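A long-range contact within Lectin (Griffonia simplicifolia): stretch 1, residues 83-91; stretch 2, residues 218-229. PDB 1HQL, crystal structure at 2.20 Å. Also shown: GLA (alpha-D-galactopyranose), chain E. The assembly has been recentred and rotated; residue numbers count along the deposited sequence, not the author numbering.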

# COMPACT_ATOMS: atom_id res chain seq x y z
N GLY B 83 2.88 29.06 -5.72
CA GLY B 83 3.13 30.15 -6.65
C GLY B 83 3.60 29.65 -8.00
O GLY B 83 3.69 28.44 -8.25
N ASN B 84 3.91 30.59 -8.89
CA ASN B 84 4.34 30.22 -10.22
C ASN B 84 5.85 30.14 -10.39
O ASN B 84 6.34 29.85 -11.48
CB ASN B 84 3.77 31.23 -11.22
CG ASN B 84 4.50 32.54 -11.19
OD1 ASN B 84 5.00 32.96 -10.15
ND2 ASN B 84 4.56 33.20 -12.34
N GLY B 85 6.60 30.41 -9.32
CA GLY B 85 8.05 30.36 -9.42
C GLY B 85 8.75 29.53 -8.36
O GLY B 85 9.66 30.04 -7.70
N PRO B 86 8.38 28.26 -8.18
CA PRO B 86 9.00 27.38 -7.18
C PRO B 86 10.51 27.21 -7.38
O PRO B 86 10.98 26.99 -8.49
CB PRO B 86 8.23 26.07 -7.36
CG PRO B 86 7.91 26.07 -8.82
CD PRO B 86 7.47 27.50 -9.06
N ALA B 87 11.27 27.32 -6.29
CA ALA B 87 12.73 27.18 -6.36
C ALA B 87 13.22 26.79 -4.98
O ALA B 87 12.61 27.16 -3.98
CB ALA B 87 13.36 28.50 -6.79
N ASP B 88 14.34 26.07 -4.91
CA ASP B 88 15.10 25.65 -6.10
C ASP B 88 14.99 24.18 -6.47
O ASP B 88 15.43 23.77 -7.55
CB ASP B 88 16.56 26.01 -5.91
CG ASP B 88 16.82 27.49 -6.10
OD1 ASP B 88 17.25 27.88 -7.20
OD2 ASP B 88 16.56 28.26 -5.15
N GLY B 89 14.42 23.39 -5.57
CA GLY B 89 14.26 21.97 -5.80
C GLY B 89 14.92 21.14 -4.71
O GLY B 89 15.05 21.58 -3.57
N LEU B 90 15.34 19.94 -5.08
CA LEU B 90 15.97 19.02 -4.15
C LEU B 90 16.95 18.11 -4.89
O LEU B 90 17.06 18.17 -6.11
CB LEU B 90 14.91 18.16 -3.44
CG LEU B 90 14.14 17.10 -4.26
CD1 LEU B 90 13.65 15.98 -3.36
CD2 LEU B 90 12.98 17.75 -4.97
N ALA B 91 17.65 17.27 -4.15
CA ALA B 91 18.61 16.36 -4.75
C ALA B 91 19.03 15.24 -3.82
O ALA B 91 19.00 15.39 -2.60
CB ALA B 91 19.85 17.13 -5.19
N ALA B 218 17.99 20.14 -0.12
CA ALA B 218 17.00 21.05 -0.70
C ALA B 218 17.37 22.47 -0.27
O ALA B 218 18.01 22.66 0.77
CB ALA B 218 15.60 20.69 -0.23
N SER B 219 16.98 23.44 -1.09
CA SER B 219 17.25 24.84 -0.80
C SER B 219 16.27 25.77 -1.52
O SER B 219 15.52 25.36 -2.41
CB SER B 219 18.68 25.19 -1.21
OG SER B 219 18.89 24.95 -2.60
N THR B 220 16.29 27.03 -1.11
CA THR B 220 15.42 28.05 -1.67
C THR B 220 16.23 29.33 -1.87
O THR B 220 17.33 29.47 -1.31
CB THR B 220 14.24 28.38 -0.70
OG1 THR B 220 14.77 28.92 0.51
CG2 THR B 220 13.45 27.11 -0.37
N GLY B 221 15.69 30.23 -2.68
CA GLY B 221 16.32 31.50 -2.96
C GLY B 221 15.40 32.64 -2.54
O GLY B 221 14.94 32.66 -1.39
N ASN B 222 15.12 33.58 -3.44
CA ASN B 222 14.25 34.73 -3.14
C ASN B 222 12.76 34.38 -3.07
O ASN B 222 12.05 34.88 -2.21
CB ASN B 222 14.44 35.85 -4.18
CG ASN B 222 15.72 36.65 -3.97
OD1 ASN B 222 16.05 37.06 -2.85
ND2 ASN B 222 16.43 36.90 -5.07
N ASN B 223 12.29 33.55 -3.99
CA ASN B 223 10.88 33.17 -4.00
C ASN B 223 10.52 32.37 -2.77
O ASN B 223 11.39 31.78 -2.12
CB ASN B 223 10.54 32.33 -5.24
CG ASN B 223 10.52 33.14 -6.51
OD1 ASN B 223 10.36 32.59 -7.60
ND2 ASN B 223 10.68 34.45 -6.38
N GLN B 224 9.23 32.34 -2.48
CA GLN B 224 8.71 31.61 -1.34
C GLN B 224 7.48 30.80 -1.78
O GLN B 224 6.47 30.73 -1.08
CB GLN B 224 8.35 32.61 -0.23
CG GLN B 224 9.57 33.36 0.32
CD GLN B 224 9.18 34.40 1.36
OE1 GLN B 224 8.69 35.47 1.02
NE2 GLN B 224 9.39 34.07 2.63
N PHE B 225 7.59 30.18 -2.95
CA PHE B 225 6.50 29.38 -3.52
C PHE B 225 6.74 27.88 -3.41
O PHE B 225 5.95 27.09 -3.93
CB PHE B 225 6.30 29.74 -5.00
CG PHE B 225 5.98 31.19 -5.25
CD1 PHE B 225 6.63 31.89 -6.26
CD2 PHE B 225 5.03 31.85 -4.48
CE1 PHE B 225 6.35 33.24 -6.49
CE2 PHE B 225 4.74 33.20 -4.70
CZ PHE B 225 5.40 33.90 -5.71
N LEU B 226 7.81 27.44 -2.68
CA LEU B 226 8.06 26.00 -2.69
C LEU B 226 8.58 25.52 -1.34
O LEU B 226 9.44 26.06 -0.68
CB LEU B 226 9.05 25.65 -3.80
CG LEU B 226 9.24 24.16 -4.10
CD1 LEU B 226 8.01 23.59 -4.78
CD2 LEU B 226 10.47 23.94 -4.97
N THR B 227 8.06 24.31 -0.97
CA THR B 227 8.51 23.65 0.24
C THR B 227 8.60 22.17 -0.09
O THR B 227 7.59 21.55 -0.47
CB THR B 227 7.55 23.87 1.41
OG1 THR B 227 7.38 25.27 1.63
CG2 THR B 227 8.13 23.24 2.66
N VAL B 228 9.80 21.61 0.02
CA VAL B 228 10.00 20.19 -0.28
C VAL B 228 9.82 19.30 0.93
O VAL B 228 10.35 19.57 2.01
CB VAL B 228 11.42 19.93 -0.85
CG1 VAL B 228 11.67 18.43 -0.99
CG2 VAL B 228 11.58 20.62 -2.20
N TYR B 229 9.06 18.22 0.74
CA TYR B 229 8.82 17.25 1.81
C TYR B 229 9.16 15.84 1.32
O TYR B 229 8.75 15.46 0.21
CB TYR B 229 7.35 17.27 2.24
CG TYR B 229 6.91 18.54 2.92
CD1 TYR B 229 7.13 18.75 4.28
CD2 TYR B 229 6.28 19.53 2.19
CE1 TYR B 229 6.73 19.94 4.90
CE2 TYR B 229 5.88 20.72 2.78
CZ TYR B 229 6.11 20.92 4.12
OH TYR B 229 5.72 22.12 4.65
C1 GLA E . 17.49 33.60 -6.99
C2 GLA E . 18.33 32.30 -6.86
C3 GLA E . 17.73 31.18 -7.72
C4 GLA E . 16.24 31.00 -7.41
C5 GLA E . 15.55 32.33 -7.63
C6 GLA E . 14.04 32.27 -7.40
O2 GLA E . 19.67 32.54 -7.24
O3 GLA E . 18.41 29.96 -7.47
O4 GLA E . 16.08 30.59 -6.05
O5 GLA E . 16.12 33.31 -6.73
O6 GLA E . 13.72 32.20 -6.02
O HOH W 1 10.50 28.45 -1.84
O HOH W 2 10.03 29.23 -4.29
O HOH W 3 13.41 23.47 -2.40

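The peptide bond between Ala87 and Asp88 is cis. Just after it, Asp88 N donates to Ser219 O over 2.9 Å at a nearly straight 173°, the one direct backbone hydrogen bond between the two stretches. The Asp88 carboxylate, meanwhile, holds the galactose: GLA O3 donates to Asp88 OD1 at a very short 2.4 Å, and GLA O4 to Asp88 OD2 at 2.5 Å. The loop of the second stretch contributes two backbone amides, with Asn223 N donating to GLA O6 over 2.8 Å and Asn222 N giving a weak bond to GLA O5 at 3.4 Å. Sugar binding, as expected of a lectin, is thus shared by two loops at least 128 residues apart in sequence.

Beyond the turn, Leu90 meets Ala218 in an antiparallel, non-hydrogen-bonded pair, their CA atoms 4.1 Å apart and both side chains on the same sheet face, so that Leu90 CB rests 4.1 Å from Ala218 CB. Water 3 donates to both Gly89 O and Ser219 O, each at 2.8 Å, so that one molecule links the two carbonyls, Ser219 O also taking the Asp88 amide.

The strand of Leu226 and Val228 adds an apolar layer. It runs at 28° to the strand of Gly89 to Ala91, closer to parallel, with 7.8 Å between the axes at closest approach. Its alternation sends these two side chains toward the first stretch and Thr227 and Tyr229 away. Leu226 CD1 packs 3.6 Å from Pro86 CB, and Val228 CG1 lies 3.9 Å from Leu90 CD1, apolar contacts that need no directional bonds. Where backbone polar groups remain, water 2 bridges the stretches by accepting from Ala87 N at 3.0 Å and Phe225 N at 2.9 Å.

Glycine provides the clearance. Gly83 CA sits over one face of the Phe225 ring, 3.7 Å from its centroid, in a CH-pi contact; a CB there would come within 2.0 Å of Phe225 CD2. Gly89 answers to a different rule, because its backbone angles of 123/-152 would jam a CB against the preceding carbonyl oxygen. At Gly221 the limit is the ligand: a CB would lie 2.0 Å from GLA O4. The natural design therefore combines a cis peptide just before the acid, apolar side chains to join the stretches, and glycines where ring, backbone or sugar needs the room.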